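Local coordinates for endolytic peptidoglycan transglycosylase RlpA (Pseudomonas aeruginosa, PDB 6I05), which cleaves peptidoglycan as a lytic transglycosylase that strongly prefers naked glycan strands lacking stem peptides, and carries a SPOR domain that recognises such denuded glycan, at residues V32-V37 / H45-G50. Residues are numbered along the deposited sequence; the frame is centred on the assembly and turned at random.
Sequences VFISSV and HRVRLG
H45 meets S36 in a non-hydrogen-bonded pair of two antiparallel strands, where the side chains supply the polar link that the backbones do not: ND1 of the imidazole is hydrogen-bonded at 2.7 Å to S36 OG, which sits at the ring edge near its plane, with either atom the possible donor. R46, next along and on the other face, grips S35 side-on. Its NH2 gives a straight bond of 2.8 Å to S35 OG, while the chain bends at chi3 (-53°), which brings NE to a hydrogen bond with S35 O (3.2 Å). That carbonyl also accepts from R46 N, the two donors arriving from opposite faces of its plane, and S35 N bonds back to R46 O to complete the pair. V37 CG1 lies over one face of the guanidinium, 3.4 Å from R46 NH2, and R48 NH2 over the other, each offset toward the rim. The strands form the 32-39/42-52 hairpin at one side of the antiparallel SPOR-domain sheet, with 32-39 outermost and 42-52 also paired to strand 4-11. V47, buried against L24 of helix 14-25, makes apolar contacts with V32 and I34, its CG2 4.2 Å from I34 CG1. R48 returns to the R46 face and exchanges two backbone bonds with F33. Its CB sits over the F33 ring as a CH-pi contact, 3.6 Å from CZ and offset toward the rim; beyond it the extended chain carries NE to a hydrogen bond with Q7. L49 CB touches V32 CG2 on the helix-covered face, and G50 O approaches the edge of the F33 ring, 3.8 Å from CE1.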
loop_
_atom_site.group_PDB
_atom_site.type_symbol
_atom_site.label_atom_id
_atom_site.label_comp_id
_atom_site.label_asym_id
_atom_site.label_seq_id
_atom_site.Cartn_x
_atom_site.Cartn_y
_atom_site.Cartn_z
ATOM N N VAL A 32 7.232 -2.607 0.397
ATOM C CA VAL A 32 5.993 -2.230 1.066
ATOM C C VAL A 32 6.378 -1.469 2.323
ATOM O O VAL A 32 7.286 -1.886 3.051
ATOM C CB VAL A 32 5.149 -3.472 1.426
ATOM C CG1 VAL A 32 3.796 -3.062 1.974
ATOM C CG2 VAL A 32 4.982 -4.395 0.220
ATOM N N PHE A 33 5.709 -0.349 2.581
ATOM C CA PHE A 33 6.100 0.485 3.705
ATOM C C PHE A 33 4.876 1.200 4.246
ATOM O O PHE A 33 3.845 1.305 3.579
ATOM C CB PHE A 33 7.204 1.480 3.313
ATOM C CG PHE A 33 6.826 2.414 2.197
ATOM C CD1 PHE A 33 6.978 2.046 0.868
ATOM C CD2 PHE A 33 6.336 3.684 2.486
ATOM C CE1 PHE A 33 6.642 2.932 -0.149
ATOM C CE2 PHE A 33 6.001 4.562 1.476
ATOM C CZ PHE A 33 6.153 4.187 0.156
ATOM N N ILE A 34 5.009 1.707 5.460
ATOM C CA ILE A 34 3.966 2.490 6.105
ATOM C C ILE A 34 4.445 3.927 6.191
ATOM O O ILE A 34 5.574 4.185 6.624
ATOM C CB ILE A 34 3.622 1.931 7.495
ATOM C CG1 ILE A 34 3.033 0.526 7.343
ATOM C CG2 ILE A 34 2.636 2.855 8.219
ATOM C CD1 ILE A 34 2.994 -0.269 8.629
ATOM N N SER A 35 3.608 4.856 5.752
ATOM C CA SER A 35 3.871 6.284 5.889
ATOM C C SER A 35 2.804 6.832 6.828
ATOM O O SER A 35 1.621 6.875 6.478
ATOM C CB SER A 35 3.823 6.978 4.530
ATOM O OG SER A 35 3.827 8.381 4.681
ATOM N N SER A 36 3.214 7.216 8.026
ATOM C CA SER A 36 2.297 7.692 9.048
ATOM C C SER A 36 2.341 9.213 9.094
ATOM O O SER A 36 3.427 9.805 9.108
ATOM C CB SER A 36 2.692 7.121 10.411
ATOM O OG SER A 36 2.723 5.704 10.369
ATOM N N VAL A 37 1.164 9.845 9.134
ATOM C CA VAL A 37 1.050 11.297 9.135
ATOM C C VAL A 37 -0.039 11.724 10.109
ATOM O O VAL A 37 -0.907 10.934 10.488
ATOM C CB VAL A 37 0.752 11.851 7.724
ATOM C CG1 VAL A 37 1.937 11.611 6.783
ATOM C CG2 VAL A 37 -0.522 11.225 7.161
ATOM N N HIS A 45 -2.049 5.847 9.403
ATOM C CA HIS A 45 -0.982 4.952 8.960
ATOM C C HIS A 45 -1.325 4.453 7.561
ATOM O O HIS A 45 -2.197 3.594 7.401
ATOM C CB HIS A 45 -0.851 3.768 9.918
ATOM C CG HIS A 45 -0.586 4.169 11.331
ATOM N ND1 HIS A 45 0.649 4.612 11.754
ATOM C CD2 HIS A 45 -1.390 4.192 12.418
ATOM C CE1 HIS A 45 0.593 4.893 13.042
ATOM N NE2 HIS A 45 -0.634 4.654 13.467
ATOM N N ARG A 46 -0.639 4.978 6.552
ATOM C CA ARG A 46 -0.921 4.653 5.158
ATOM C C ARG A 46 0.007 3.546 4.693
ATOM O O ARG A 46 1.223 3.643 4.858
ATOM C CB ARG A 46 -0.737 5.892 4.283
ATOM C CG ARG A 46 -1.564 7.049 4.840
ATOM C CD ARG A 46 -1.272 8.398 4.263
ATOM N NE ARG A 46 0.136 8.762 4.319
ATOM C CZ ARG A 46 0.603 9.854 3.739
ATOM N NH1 ARG A 46 -0.245 10.666 3.117
ATOM N NH2 ARG A 46 1.895 10.122 3.754
ATOM N N VAL A 47 -0.563 2.498 4.116
ATOM C CA VAL A 47 0.213 1.355 3.652
ATOM C C VAL A 47 0.428 1.510 2.156
ATOM O O VAL A 47 -0.540 1.560 1.385
ATOM C CB VAL A 47 -0.481 0.027 3.987
ATOM C CG1 VAL A 47 0.367 -1.144 3.512
ATOM C CG2 VAL A 47 -0.742 -0.072 5.488
ATOM N N ARG A 48 1.689 1.603 1.746
ATOM C CA ARG A 48 2.059 1.944 0.385
ATOM C C ARG A 48 3.080 0.954 -0.147
ATOM O O ARG A 48 3.710 0.202 0.604
ATOM C CB ARG A 48 2.633 3.361 0.324
ATOM C CG ARG A 48 1.589 4.400 0.641
ATOM C CD ARG A 48 2.129 5.801 0.627
ATOM N NE ARG A 48 1.005 6.730 0.671
ATOM C CZ ARG A 48 1.093 8.034 0.459
ATOM N NH1 ARG A 48 2.267 8.598 0.222
ATOM N NH2 ARG A 48 -0.010 8.767 0.483
ATOM N N LEU A 49 3.240 0.957 -1.464
ATOM C CA LEU A 49 4.295 0.147 -2.053
ATOM C C LEU A 49 4.887 0.853 -3.261
ATOM O O LEU A 49 4.228 1.656 -3.924
ATOM C CB LEU A 49 3.871 -1.291 -2.331
ATOM C CG LEU A 49 2.766 -1.361 -3.355
ATOM C CD1 LEU A 49 3.341 -1.771 -4.682
ATOM C CD2 LEU A 49 1.725 -2.361 -2.918
ATOM N N GLY A 50 6.157 0.567 -3.507
ATOM C CA GLY A 50 6.891 1.198 -4.569
ATOM C C GLY A 50 8.293 1.519 -4.103
ATOM O O GLY A 50 8.637 1.295 -2.940
#